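Local coordinates for protein peptidoglycan N-acetylglucosamine deacetylase (PDB 5N1P) that removes the acetyl group from N-acetylglucosamine residues of peptidoglycan, as a metal-dependent polysaccharide deacetylase of the NodB-homology family, at residues A[33-47]-A[81-95]. Numbering follows the deposited sequence.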
loop_
_atom_site.group_PDB
_atom_site.type_symbol
_atom_site.label_atom_id
_atom_site.label_comp_id
_atom_site.label_asym_id
_atom_site.label_seq_id
_atom_site.Cartn_x
_atom_site.Cartn_y
_atom_site.Cartn_z
ATOM N N PHE A 33 -1.816 -0.601 3.245
ATOM C CA PHE A 33 -1.723 -2.049 3.410
ATOM C C PHE A 33 -1.146 -2.333 4.784
ATOM O O PHE A 33 0.007 -2.003 5.071
ATOM C CB PHE A 33 -0.860 -2.666 2.290
ATOM C CG PHE A 33 -1.495 -2.575 0.930
ATOM C CD1 PHE A 33 -2.598 -3.363 0.610
ATOM C CD2 PHE A 33 -0.972 -1.721 -0.034
ATOM C CE1 PHE A 33 -3.169 -3.310 -0.648
ATOM C CE2 PHE A 33 -1.554 -1.650 -1.308
ATOM C CZ PHE A 33 -2.649 -2.438 -1.609
ATOM N N LEU A 34 -1.987 -2.894 5.648
ATOM C CA LEU A 34 -1.724 -2.918 7.077
ATOM C C LEU A 34 -1.241 -4.270 7.574
ATOM O O LEU A 34 -1.690 -5.313 7.097
ATOM C CB LEU A 34 -2.998 -2.540 7.833
ATOM C CG LEU A 34 -3.693 -1.241 7.400
ATOM C CD1 LEU A 34 -4.836 -0.968 8.384
ATOM C CD2 LEU A 34 -2.688 -0.105 7.368
ATOM N N ILE A 35 -0.363 -4.232 8.573
ATOM C CA ILE A 35 0.129 -5.439 9.238
ATOM C C ILE A 35 -0.722 -5.706 10.469
ATOM O O ILE A 35 -1.022 -4.791 11.222
ATOM C CB ILE A 35 1.594 -5.288 9.634
ATOM C CG1 ILE A 35 2.453 -5.188 8.368
ATOM C CG2 ILE A 35 2.023 -6.452 10.518
ATOM C CD1 ILE A 35 3.933 -4.981 8.633
ATOM N N GLY A 36 -1.128 -6.960 10.660
ATOM C CA GLY A 36 -2.090 -7.298 11.704
ATOM C C GLY A 36 -1.767 -6.799 13.103
ATOM O O GLY A 36 -2.645 -6.287 13.779
ATOM N N ALA A 37 -0.513 -6.937 13.539
ATOM C CA ALA A 37 -0.144 -6.463 14.870
ATOM C C ALA A 37 -0.393 -4.963 15.018
ATOM O O ALA A 37 -0.799 -4.498 16.083
ATOM C CB ALA A 37 1.315 -6.796 15.177
ATOM N N ASN A 38 -0.185 -4.209 13.938
ATOM C CA ASN A 38 -0.399 -2.766 13.998
ATOM C C ASN A 38 -1.880 -2.391 13.911
ATOM O O ASN A 38 -2.306 -1.362 14.435
ATOM C CB ASN A 38 0.404 -2.071 12.896
ATOM C CG ASN A 38 1.896 -2.211 13.097
ATOM O OD1 ASN A 38 2.366 -2.442 14.215
ATOM N ND2 ASN A 38 2.654 -2.079 12.021
ATOM N N VAL A 39 -2.670 -3.231 13.252
ATOM C CA VAL A 39 -4.117 -3.054 13.255
ATOM C C VAL A 39 -4.623 -3.145 14.699
ATOM O O VAL A 39 -5.471 -2.364 15.139
ATOM C CB VAL A 39 -4.805 -4.114 12.378
ATOM C CG1 VAL A 39 -6.312 -4.060 12.540
ATOM C CG2 VAL A 39 -4.416 -3.912 10.908
ATOM N N LYS A 40 -4.069 -4.089 15.442
ATOM C CA LYS A 40 -4.483 -4.286 16.818
ATOM C C LYS A 40 -4.034 -3.136 17.715
ATOM O O LYS A 40 -4.759 -2.737 18.627
ATOM C CB LYS A 40 -3.949 -5.625 17.332
ATOM C CG LYS A 40 -4.683 -6.820 16.722
ATOM C CD LYS A 40 -4.242 -8.147 17.322
ATOM C CE LYS A 40 -2.951 -8.661 16.707
ATOM N NZ LYS A 40 -2.829 -10.144 16.882
ATOM N N GLU A 41 -2.852 -2.588 17.448
ATOM C CA GLU A 41 -2.327 -1.525 18.299
ATOM C C GLU A 41 -2.936 -0.164 17.976
ATOM O O GLU A 41 -3.103 0.675 18.864
ATOM C CB GLU A 41 -0.805 -1.442 18.188
ATOM C CG GLU A 41 -0.228 -0.318 19.047
ATOM C CD GLU A 41 1.286 -0.303 19.104
ATOM O OE1 GLU A 41 1.925 -1.085 18.366
ATOM O OE2 GLU A 41 1.835 0.494 19.898
ATOM N N PHE A 42 -3.274 0.052 16.706
ATOM C CA PHE A 42 -3.773 1.353 16.257
ATOM C C PHE A 42 -5.151 1.310 15.582
ATOM O O PHE A 42 -5.296 1.780 14.455
ATOM C CB PHE A 42 -2.778 1.986 15.278
ATOM C CG PHE A 42 -1.395 2.161 15.835
ATOM C CD1 PHE A 42 -1.096 3.244 16.644
ATOM C CD2 PHE A 42 -0.390 1.264 15.526
ATOM C CE1 PHE A 42 0.182 3.416 17.155
ATOM C CE2 PHE A 42 0.893 1.433 16.027
ATOM C CZ PHE A 42 1.176 2.510 16.840
ATOM N N PRO A 43 -6.174 0.781 16.271
ATOM C CA PRO A 43 -7.481 0.633 15.611
ATOM C C PRO A 43 -8.085 1.970 15.198
ATOM O O PRO A 43 -8.774 2.035 14.183
ATOM C CB PRO A 43 -8.367 -0.026 16.684
ATOM C CG PRO A 43 -7.470 -0.369 17.816
ATOM C CD PRO A 43 -6.225 0.438 17.700
ATOM N N ASP A 44 -7.838 3.022 15.970
ATOM C CA ASP A 44 -8.416 4.315 15.630
ATOM C C ASP A 44 -7.850 4.832 14.310
ATOM O O ASP A 44 -8.532 5.538 13.574
ATOM C CB ASP A 44 -8.176 5.336 16.744
ATOM C CG ASP A 44 -9.087 5.120 17.943
ATOM O OD1 ASP A 44 -10.040 4.316 17.832
ATOM O OD2 ASP A 44 -8.859 5.762 18.992
ATOM N N LEU A 45 -6.600 4.487 14.006
ATOM C CA LEU A 45 -6.010 4.951 12.750
ATOM C C LEU A 45 -6.577 4.163 11.572
ATOM O O LEU A 45 -6.747 4.699 10.472
ATOM C CB LEU A 45 -4.486 4.830 12.782
ATOM C CG LEU A 45 -3.817 5.871 13.677
ATOM C CD1 LEU A 45 -2.324 5.611 13.783
ATOM C CD2 LEU A 45 -4.091 7.276 13.145
ATOM N N VAL A 46 -6.844 2.881 11.796
ATOM C CA VAL A 46 -7.499 2.073 10.780
ATOM C C VAL A 46 -8.860 2.672 10.450
ATOM O O VAL A 46 -9.231 2.814 9.285
ATOM C CB VAL A 46 -7.677 0.606 11.237
ATOM C CG1 VAL A 46 -8.399 -0.193 10.163
ATOM C CG2 VAL A 46 -6.329 -0.026 11.592
ATOM N N LYS A 47 -9.599 3.039 11.492
ATOM C CA LYS A 47 -10.922 3.636 11.313
ATOM C C LYS A 47 -10.821 4.932 10.526
ATOM O O LYS A 47 -11.587 5.180 9.587
ATOM C CB LYS A 47 -11.580 3.896 12.663
ATOM C CG LYS A 47 -13.016 4.362 12.547
ATOM C CD LYS A 47 -13.679 4.433 13.917
ATOM C CE LYS A 47 -13.778 3.049 14.538
ATOM N NZ LYS A 47 -15.142 2.783 15.092
ATOM N N ASP A 81 -5.769 -11.198 8.878
ATOM C CA ASP A 81 -5.617 -9.746 8.862
ATOM C C ASP A 81 -6.938 -9.100 8.416
ATOM O O ASP A 81 -7.402 -8.109 8.995
ATOM C CB ASP A 81 -4.457 -9.392 7.925
ATOM C CG ASP A 81 -3.887 -7.998 8.145
ATOM O OD1 ASP A 81 -4.141 -7.344 9.183
ATOM O OD2 ASP A 81 -3.135 -7.564 7.239
ATOM N N GLN A 82 -7.555 -9.703 7.406
ATOM C CA GLN A 82 -8.851 -9.255 6.916
ATOM C C GLN A 82 -9.882 -9.183 8.046
ATOM O O GLN A 82 -10.618 -8.198 8.168
ATOM C CB GLN A 82 -9.328 -10.195 5.818
ATOM C CG GLN A 82 -10.657 -9.833 5.190
ATOM C CD GLN A 82 -11.168 -10.950 4.329
ATOM O OE1 GLN A 82 -11.399 -12.064 4.816
ATOM N NE2 GLN A 82 -11.354 -10.678 3.040
ATOM N N GLY A 83 -9.907 -10.218 8.876
ATOM C CA GLY A 83 -10.864 -10.279 9.981
ATOM C C GLY A 83 -10.613 -9.193 11.017
ATOM O O GLY A 83 -11.558 -8.617 11.555
ATOM N N LEU A 84 -9.345 -8.913 11.307
ATOM C CA LEU A 84 -8.992 -7.855 12.250
ATOM C C LEU A 84 -9.467 -6.490 11.755
ATOM O O LEU A 84 -10.006 -5.684 12.522
ATOM C CB LEU A 84 -7.479 -7.816 12.470
ATOM C CG LEU A 84 -6.904 -9.007 13.240
ATOM C CD1 LEU A 84 -5.375 -8.927 13.269
ATOM C CD2 LEU A 84 -7.472 -9.049 14.648
ATOM N N ILE A 85 -9.253 -6.235 10.471
ATOM C CA ILE A 85 -9.714 -4.984 9.885
ATOM C C ILE A 85 -11.248 -4.911 9.910
ATOM O O ILE A 85 -11.822 -3.873 10.286
ATOM C CB ILE A 85 -9.161 -4.836 8.461
ATOM C CG1 ILE A 85 -7.649 -4.641 8.532
ATOM C CG2 ILE A 85 -9.800 -3.637 7.753
ATOM C CD1 ILE A 85 -6.940 -4.812 7.197
ATOM N N ALA A 86 -11.911 -6.005 9.537
ATOM C CA ALA A 86 -13.372 -6.042 9.479
ATOM C C ALA A 86 -13.993 -5.790 10.839
ATOM O O ALA A 86 -15.086 -5.226 10.936
ATOM C CB ALA A 86 -13.843 -7.373 8.919
ATOM N N ASN A 87 -13.311 -6.203 11.902
ATOM C CA ASN A 87 -13.799 -5.994 13.265
ATOM C C ASN A 87 -13.940 -4.517 13.590
ATOM O O ASN A 87 -14.755 -4.122 14.427
ATOM C CB ASN A 87 -12.855 -6.642 14.283
ATOM C CG ASN A 87 -12.947 -8.149 14.288
ATOM O OD1 ASN A 87 -13.985 -8.721 13.961
ATOM N ND2 ASN A 87 -11.855 -8.806 14.669
ATOM N N ILE A 88 -13.107 -3.709 12.943
ATOM C CA ILE A 88 -13.077 -2.278 13.188
ATOM C C ILE A 88 -14.007 -1.534 12.236
ATOM O O ILE A 88 -14.837 -0.734 12.680
ATOM C CB ILE A 88 -11.650 -1.714 13.032
ATOM C CG1 ILE A 88 -10.692 -2.430 13.983
ATOM C CG2 ILE A 88 -11.639 -0.197 13.264
ATOM C CD1 ILE A 88 -9.227 -2.124 13.707
ATOM N N ILE A 89 -13.880 -1.800 10.938
ATOM C CA ILE A 89 -14.625 -0.995 9.965
ATOM C C ILE A 89 -15.864 -1.661 9.354
ATOM O O ILE A 89 -16.590 -1.024 8.575
ATOM C CB ILE A 89 -13.692 -0.519 8.826
ATOM C CG1 ILE A 89 -13.165 -1.693 8.001
ATOM C CG2 ILE A 89 -12.545 0.289 9.396
ATOM C CD1 ILE A 89 -12.351 -1.251 6.768
ATOM N N GLY A 90 -16.137 -2.910 9.713
ATOM C CA GLY A 90 -17.350 -3.577 9.254
ATOM C C GLY A 90 -17.306 -4.008 7.791
ATOM O O GLY A 90 -18.322 -4.383 7.211
ATOM N N LYS A 91 -16.129 -3.919 7.193
ATOM C CA LYS A 91 -15.937 -4.302 5.800
ATOM C C LYS A 91 -14.771 -5.274 5.736
ATOM O O LYS A 91 -13.788 -5.074 6.434
ATOM C CB LYS A 91 -15.660 -3.062 4.937
ATOM C CG LYS A 91 -15.276 -3.343 3.494
ATOM C CD LYS A 91 -14.730 -2.091 2.811
ATOM C CE LYS A 91 -14.124 -2.432 1.446
ATOM N NZ LYS A 91 -13.378 -1.298 0.828
ATOM N N SER A 92 -14.883 -6.309 4.907
ATOM C CA SER A 92 -13.784 -7.250 4.701
ATOM C C SER A 92 -13.080 -6.921 3.390
ATOM O O SER A 92 -13.608 -7.214 2.316
ATOM C CB SER A 92 -14.287 -8.697 4.677
ATOM O OG SER A 92 -14.862 -9.073 5.925
ATOM N N PRO A 93 -11.884 -6.316 3.468
ATOM C CA PRO A 93 -11.193 -5.932 2.229
ATOM C C PRO A 93 -10.758 -7.134 1.426
ATOM O O PRO A 93 -10.467 -8.168 2.030
ATOM C CB PRO A 93 -9.968 -5.179 2.727
ATOM C CG PRO A 93 -10.323 -4.766 4.153
ATOM C CD PRO A 93 -11.143 -5.887 4.668
ATOM N N LYS A 94 -10.668 -6.981 0.105
ATOM C CA LYS A 94 -10.221 -8.080 -0.752
ATOM C C LYS A 94 -8.781 -7.920 -1.242
ATOM O O LYS A 94 -8.165 -8.900 -1.633
ATOM C CB LYS A 94 -11.142 -8.230 -1.964
ATOM C CG LYS A 94 -12.586 -8.606 -1.599
ATOM C CD LYS A 94 -12.628 -9.821 -0.675
ATOM C CE LYS A 94 -14.064 -10.242 -0.316
ATOM N NZ LYS A 94 -14.693 -9.370 0.722
ATOM N N LEU A 95 -8.246 -6.698 -1.233
ATOM C CA LEU A 95 -6.926 -6.473 -1.828
ATOM C C LEU A 95 -5.793 -6.705 -0.839
ATOM O O LEU A 95 -5.802 -6.193 0.283
ATOM C CB LEU A 95 -6.837 -5.056 -2.402
ATOM C CG LEU A 95 -5.572 -4.762 -3.219
ATOM C CD1 LEU A 95 -5.520 -5.631 -4.484
ATOM C CD2 LEU A 95 -5.538 -3.272 -3.551
HETATM O O HOH W 1 -15.699 0.221 14.800
#
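I88, near the end of helix 81-89, pushes its side chain between helices 36-41 and 43-47 as a knob into the hole formed by V39, P43, V46 and K47. From CB its two branches part. The methyl CG2, set opposite the backbone N, lies 3.7 Å from P43 O and near K47 CB and CE. CG1 takes the other direction (chi1 -58°), and the extended chain delivers CD1 to 3.7 Å from both V39 CG1 and P43 CB and 4.0 Å from V46 CB. A beta-branched isoleucine suits this place, since its long branch reaches V39, P43 and V46 while the short one stays near P43 O and K47. The exposed K47 bends at chi3 (-65°), which brings CE back beside I88 CG2, and its charge reaches a water that bridges K47 NZ and I88 O.

V39 returns the fit, its short branched side chain entering a hole made by D81, L84, I85 and I88; CG1 meets L84 CB at 3.9 Å, CG2 faces I85 CG1. At G36 the helices come close, and the lack of a side chain lets D81 OD1 approach G36 CA to 3.3 Å. D81 OD2 lies 2.7 Å from L34 O and accepts a hydrogen bond from the backbone N of H59, a zinc ligand.

Helix 36-41 runs nearly parallel to helix 81-89 (19°), whereas helix 43-47 crosses it steeply at -75°. Together they pack beside 31-34 and 55-58, two neighbouring parallel strands of the central sheet of the NodB-homology (CE4) deacetylase domain, where L34 lies on V56 and D81 on M58.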